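Local coordinates for Serine/threonine-protein kinase Tel1 (Chaetomium thermophilum, PDB 6SKY), which probably acts as an ATP-dependent serine/threonine kinase that senses DNA damage and activates checkpoint signalling under genotoxic stress, at residues A1695-D1707 against C1716-W1730. Sequence-based numbering, arbitrary orientation.
Sequences AALRTIVSDAISD and CQESLPEPLLIASNW
The carbonyl oxygen of Ser1728 lies against the helix 1687-1706, where Arg1698 CA makes a C-H...O contact to Ser1728 O at 3.4 Å, with 149° at the hydrogen, and Val1701 CB packs beside the same oxygen. No hydrogen bond joins the two segments, which illustrate how mainly apolar contact can seat a returning chain on a helix. Val1701 reaches three side chains with its two methyls. With CG1 anti to the backbone N (chi1 177°), that branch meets Leu1725 CD1 at 3.9 Å, while CG2 faces Leu1720 CD1 at 4.0 Å and Cys1716 SG at 4.1 Å. One turn earlier, the side chains of Leu1697 and Leu1724 cross at about a right angle, CD1 of the first 3.9 Å from CD2 of the second. Arg1698 CD comes within 3.6 Å of Trp1730 CZ2, and the bend beyond it at chi3 sets the course of the guanidinium, whose plane stands 69° from that of the indole; the aliphatic part of the chain makes most of this contact. Replacing Arg1698 by an alanine removes CG and CD, and would probably open a gap beside the indole and leave it freer to turn. Ser1702 CB approaches the ring at its edge. Helix 1710-1719 follows helix 1687-1706 after a short connection, and the next short helix 1722-1726 and its turn pack on the latter, in keeping with the alpha-solenoid architecture of this PIKK kinase and far from its ATP site.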
loop_
_atom_site.group_PDB
_atom_site.type_symbol
_atom_site.label_atom_id
_atom_site.label_comp_id
_atom_site.label_asym_id
_atom_site.label_seq_id
_atom_site.Cartn_x
_atom_site.Cartn_y
_atom_site.Cartn_z
ATOM N N ALA A 1695 42.274 28.053 -55.942
ATOM C CA ALA A 1695 41.736 28.270 -57.279
ATOM C C ALA A 1695 40.240 28.546 -57.229
ATOM O O ALA A 1695 39.743 29.483 -57.871
ATOM C CB ALA A 1695 42.029 27.058 -58.157
ATOM N N ALA A 1696 39.504 27.727 -56.473
ATOM C CA ALA A 1696 38.066 27.922 -56.339
ATOM C C ALA A 1696 37.747 29.290 -55.765
ATOM O O ALA A 1696 36.865 29.994 -56.265
ATOM C CB ALA A 1696 37.474 26.824 -55.464
ATOM N N LEU A 1697 38.444 29.684 -54.703
ATOM C CA LEU A 1697 38.155 30.972 -54.089
ATOM C C LEU A 1697 38.483 32.123 -55.027
ATOM O O LEU A 1697 37.761 33.125 -55.057
ATOM C CB LEU A 1697 38.915 31.118 -52.778
ATOM C CG LEU A 1697 38.359 30.323 -51.603
ATOM C CD1 LEU A 1697 39.208 30.541 -50.373
ATOM C CD2 LEU A 1697 36.928 30.719 -51.338
ATOM N N ARG A 1698 39.564 32.008 -55.803
ATOM C CA ARG A 1698 39.882 33.062 -56.759
ATOM C C ARG A 1698 38.779 33.201 -57.794
ATOM O O ARG A 1698 38.300 34.309 -58.059
ATOM C CB ARG A 1698 41.227 32.789 -57.431
ATOM C CG ARG A 1698 42.404 33.435 -56.725
ATOM C CD ARG A 1698 43.703 33.292 -57.497
ATOM N NE ARG A 1698 44.562 32.244 -56.964
ATOM C CZ ARG A 1698 44.753 31.071 -57.549
ATOM N NH1 ARG A 1698 44.150 30.793 -58.693
ATOM N NH2 ARG A 1698 45.549 30.176 -56.993
ATOM N N THR A 1699 38.338 32.079 -58.368
ATOM C CA THR A 1699 37.243 32.132 -59.334
ATOM C C THR A 1699 36.000 32.773 -58.732
ATOM O O THR A 1699 35.415 33.690 -59.320
ATOM C CB THR A 1699 36.914 30.733 -59.837
ATOM O OG1 THR A 1699 38.068 30.169 -60.461
ATOM C CG2 THR A 1699 35.790 30.793 -60.837
ATOM N N ILE A 1700 35.585 32.305 -57.554
ATOM C CA ILE A 1700 34.348 32.790 -56.949
ATOM C C ILE A 1700 34.437 34.281 -56.667
ATOM O O ILE A 1700 33.556 35.053 -57.058
ATOM C CB ILE A 1700 34.027 32.002 -55.670
ATOM C CG1 ILE A 1700 33.593 30.585 -56.010
ATOM C CG2 ILE A 1700 32.955 32.699 -54.878
ATOM C CD1 ILE A 1700 33.511 29.695 -54.817
ATOM N N VAL A 1701 35.493 34.715 -55.980
ATOM C CA VAL A 1701 35.554 36.110 -55.564
ATOM C C VAL A 1701 35.717 37.026 -56.768
ATOM O O VAL A 1701 35.145 38.120 -56.807
ATOM C CB VAL A 1701 36.673 36.321 -54.534
ATOM C CG1 VAL A 1701 36.771 37.780 -54.158
ATOM C CG2 VAL A 1701 36.408 35.487 -53.303
ATOM N N SER A 1702 36.473 36.599 -57.781
ATOM C CA SER A 1702 36.626 37.442 -58.958
ATOM C C SER A 1702 35.307 37.579 -59.705
ATOM O O SER A 1702 34.908 38.690 -60.077
ATOM C CB SER A 1702 37.708 36.877 -59.873
ATOM O OG SER A 1702 37.180 35.861 -60.702
ATOM N N ASP A 1703 34.607 36.461 -59.927
ATOM C CA ASP A 1703 33.342 36.513 -60.649
ATOM C C ASP A 1703 32.233 37.162 -59.837
ATOM O O ASP A 1703 31.203 37.530 -60.406
ATOM C CB ASP A 1703 32.920 35.110 -61.071
ATOM C CG ASP A 1703 33.790 34.555 -62.173
ATOM O OD1 ASP A 1703 35.025 34.706 -62.092
ATOM O OD2 ASP A 1703 33.237 33.957 -63.117
ATOM N N ALA A 1704 32.407 37.293 -58.528
ATOM C CA ALA A 1704 31.473 38.071 -57.731
ATOM C C ALA A 1704 31.811 39.550 -57.727
ATOM O O ALA A 1704 30.908 40.384 -57.620
ATOM C CB ALA A 1704 31.441 37.551 -56.293
ATOM N N ILE A 1705 33.094 39.897 -57.833
ATOM C CA ILE A 1705 33.481 41.303 -57.883
ATOM C C ILE A 1705 33.116 41.908 -59.231
ATOM O O ILE A 1705 32.570 43.014 -59.299
ATOM C CB ILE A 1705 34.982 41.458 -57.582
ATOM C CG1 ILE A 1705 35.233 41.411 -56.077
ATOM C CG2 ILE A 1705 35.514 42.756 -58.158
ATOM C CD1 ILE A 1705 34.617 42.565 -55.329
ATOM N N SER A 1706 33.406 41.199 -60.320
ATOM C CA SER A 1706 33.144 41.755 -61.642
ATOM C C SER A 1706 31.649 41.902 -61.888
ATOM O O SER A 1706 31.174 42.978 -62.267
ATOM C CB SER A 1706 33.777 40.879 -62.722
ATOM O OG SER A 1706 32.962 39.759 -63.013
ATOM N N ASP A 1707 30.892 40.832 -61.670
ATOM C CA ASP A 1707 29.468 40.820 -61.971
ATOM C C ASP A 1707 28.634 41.570 -60.941
ATOM O O ASP A 1707 27.414 41.658 -61.111
ATOM C CB ASP A 1707 28.978 39.376 -62.085
ATOM C CG ASP A 1707 27.838 39.225 -63.065
ATOM O OD1 ASP A 1707 27.459 40.233 -63.698
ATOM O OD2 ASP A 1707 27.321 38.097 -63.205
ATOM N N CYS A 1716 30.917 36.544 -49.156
ATOM C CA CYS A 1716 32.375 36.489 -49.119
ATOM C C CYS A 1716 32.937 37.379 -48.020
ATOM O O CYS A 1716 33.826 36.967 -47.271
ATOM C CB CYS A 1716 32.955 36.889 -50.474
ATOM S SG CYS A 1716 32.625 35.733 -51.813
ATOM N N GLN A 1717 32.432 38.610 -47.908
ATOM C CA GLN A 1717 32.962 39.543 -46.920
ATOM C C GLN A 1717 32.765 39.064 -45.492
ATOM O O GLN A 1717 33.394 39.613 -44.582
ATOM C CB GLN A 1717 32.316 40.922 -47.077
ATOM C CG GLN A 1717 32.418 41.523 -48.470
ATOM C CD GLN A 1717 33.706 42.274 -48.714
ATOM O OE1 GLN A 1717 34.442 42.591 -47.782
ATOM N NE2 GLN A 1717 33.983 42.568 -49.976
ATOM N N GLU A 1718 31.914 38.064 -45.270
ATOM C CA GLU A 1718 31.683 37.529 -43.939
ATOM C C GLU A 1718 32.175 36.102 -43.767
ATOM O O GLU A 1718 32.224 35.618 -42.632
ATOM C CB GLU A 1718 30.193 37.600 -43.595
ATOM C CG GLU A 1718 29.600 38.960 -43.878
ATOM C CD GLU A 1718 28.348 39.231 -43.085
ATOM O OE1 GLU A 1718 28.192 38.631 -42.000
ATOM O OE2 GLU A 1718 27.524 40.048 -43.546
ATOM N N SER A 1719 32.535 35.419 -44.848
ATOM C CA SER A 1719 33.156 34.108 -44.745
ATOM C C SER A 1719 34.673 34.156 -44.783
ATOM O O SER A 1719 35.322 33.279 -44.207
ATOM C CB SER A 1719 32.665 33.204 -45.874
ATOM O OG SER A 1719 31.272 33.004 -45.777
ATOM N N LEU A 1720 35.255 35.146 -45.443
ATOM C CA LEU A 1720 36.693 35.173 -45.608
ATOM C C LEU A 1720 37.306 36.341 -44.850
ATOM O O LEU A 1720 36.726 37.431 -44.815
ATOM C CB LEU A 1720 37.072 35.289 -47.087
ATOM C CG LEU A 1720 36.435 34.304 -48.062
ATOM C CD1 LEU A 1720 36.968 34.548 -49.449
ATOM C CD2 LEU A 1720 36.684 32.875 -47.645
ATOM N N PRO A 1721 38.463 36.146 -44.227
ATOM C CA PRO A 1721 39.203 37.286 -43.685
ATOM C C PRO A 1721 39.750 38.155 -44.805
ATOM O O PRO A 1721 39.830 37.746 -45.965
ATOM C CB PRO A 1721 40.330 36.632 -42.881
ATOM C CG PRO A 1721 40.453 35.268 -43.437
ATOM C CD PRO A 1721 39.087 34.864 -43.874
ATOM N N GLU A 1722 40.126 39.377 -44.442
ATOM C CA GLU A 1722 40.527 40.347 -45.457
ATOM C C GLU A 1722 41.762 39.940 -46.253
ATOM O O GLU A 1722 41.751 40.125 -47.483
ATOM C CB GLU A 1722 40.739 41.719 -44.811
ATOM C CG GLU A 1722 41.058 42.812 -45.811
ATOM C CD GLU A 1722 41.465 44.102 -45.140
ATOM O OE1 GLU A 1722 41.511 44.126 -43.892
ATOM O OE2 GLU A 1722 41.742 45.088 -45.856
ATOM N N PRO A 1723 42.841 39.418 -45.657
ATOM C CA PRO A 1723 43.984 39.015 -46.492
ATOM C C PRO A 1723 43.636 37.964 -47.530
ATOM O O PRO A 1723 44.156 38.015 -48.647
ATOM C CB PRO A 1723 44.997 38.494 -45.464
ATOM C CG PRO A 1723 44.205 38.204 -44.253
ATOM C CD PRO A 1723 43.142 39.240 -44.229
ATOM N N LEU A 1724 42.767 37.012 -47.196
ATOM C CA LEU A 1724 42.342 36.029 -48.183
ATOM C C LEU A 1724 41.320 36.610 -49.145
ATOM O O LEU A 1724 41.218 36.155 -50.288
ATOM C CB LEU A 1724 41.775 34.795 -47.483
ATOM C CG LEU A 1724 41.326 33.628 -48.360
ATOM C CD1 LEU A 1724 42.419 33.217 -49.307
ATOM C CD2 LEU A 1724 40.912 32.461 -47.500
ATOM N N LEU A 1725 40.566 37.616 -48.707
ATOM C CA LEU A 1725 39.620 38.276 -49.594
ATOM C C LEU A 1725 40.318 39.162 -50.612
ATOM O O LEU A 1725 39.722 39.494 -51.641
ATOM C CB LEU A 1725 38.633 39.095 -48.770
ATOM C CG LEU A 1725 37.371 39.582 -49.472
ATOM C CD1 LEU A 1725 36.769 38.471 -50.294
ATOM C CD2 LEU A 1725 36.383 40.062 -48.439
ATOM N N ILE A 1726 41.561 39.551 -50.349
ATOM C CA ILE A 1726 42.310 40.358 -51.302
ATOM C C ILE A 1726 43.155 39.497 -52.236
ATOM O O ILE A 1726 43.311 39.834 -53.413
ATOM C CB ILE A 1726 43.178 41.378 -50.551
ATOM C CG1 ILE A 1726 42.295 42.300 -49.716
ATOM C CG2 ILE A 1726 44.006 42.190 -51.518
ATOM C CD1 ILE A 1726 43.065 43.315 -48.923
ATOM N N ALA A 1727 43.696 38.387 -51.747
ATOM C CA ALA A 1727 44.495 37.499 -52.575
ATOM C C ALA A 1727 43.656 36.634 -53.501
ATOM O O ALA A 1727 44.208 35.770 -54.187
ATOM C CB ALA A 1727 45.369 36.609 -51.693
ATOM N N SER A 1728 42.342 36.835 -53.530
ATOM C CA SER A 1728 41.443 36.060 -54.371
ATOM C C SER A 1728 40.889 36.881 -55.523
ATOM O O SER A 1728 40.031 36.397 -56.263
ATOM C CB SER A 1728 40.297 35.499 -53.535
ATOM O OG SER A 1728 40.787 34.891 -52.359
ATOM N N ASN A 1729 41.368 38.103 -55.696
ATOM C CA ASN A 1729 40.822 39.042 -56.663
ATOM C C ASN A 1729 41.840 39.250 -57.775
ATOM O O ASN A 1729 42.913 39.812 -57.543
ATOM C CB ASN A 1729 40.476 40.357 -55.972
ATOM C CG ASN A 1729 39.732 41.302 -56.866
ATOM O OD1 ASN A 1729 39.325 40.944 -57.966
ATOM N ND2 ASN A 1729 39.537 42.522 -56.394
ATOM N N TRP A 1730 41.508 38.785 -58.978
ATOM C CA TRP A 1730 42.284 39.100 -60.175
ATOM C C TRP A 1730 41.927 40.521 -60.598
ATOM O O TRP A 1730 41.128 40.752 -61.506
ATOM C CB TRP A 1730 41.984 38.116 -61.293
ATOM C CG TRP A 1730 42.426 36.729 -61.072
ATOM C CD1 TRP A 1730 41.637 35.657 -60.824
ATOM C CD2 TRP A 1730 43.766 36.239 -61.124
ATOM N NE1 TRP A 1730 42.399 34.525 -60.703
ATOM C CE2 TRP A 1730 43.713 34.858 -60.884
ATOM C CE3 TRP A 1730 45.008 36.836 -61.342
ATOM C CZ2 TRP A 1730 44.849 34.065 -60.858
ATOM C CZ3 TRP A 1730 46.130 36.048 -61.312
ATOM C CH2 TRP A 1730 46.047 34.680 -61.071
#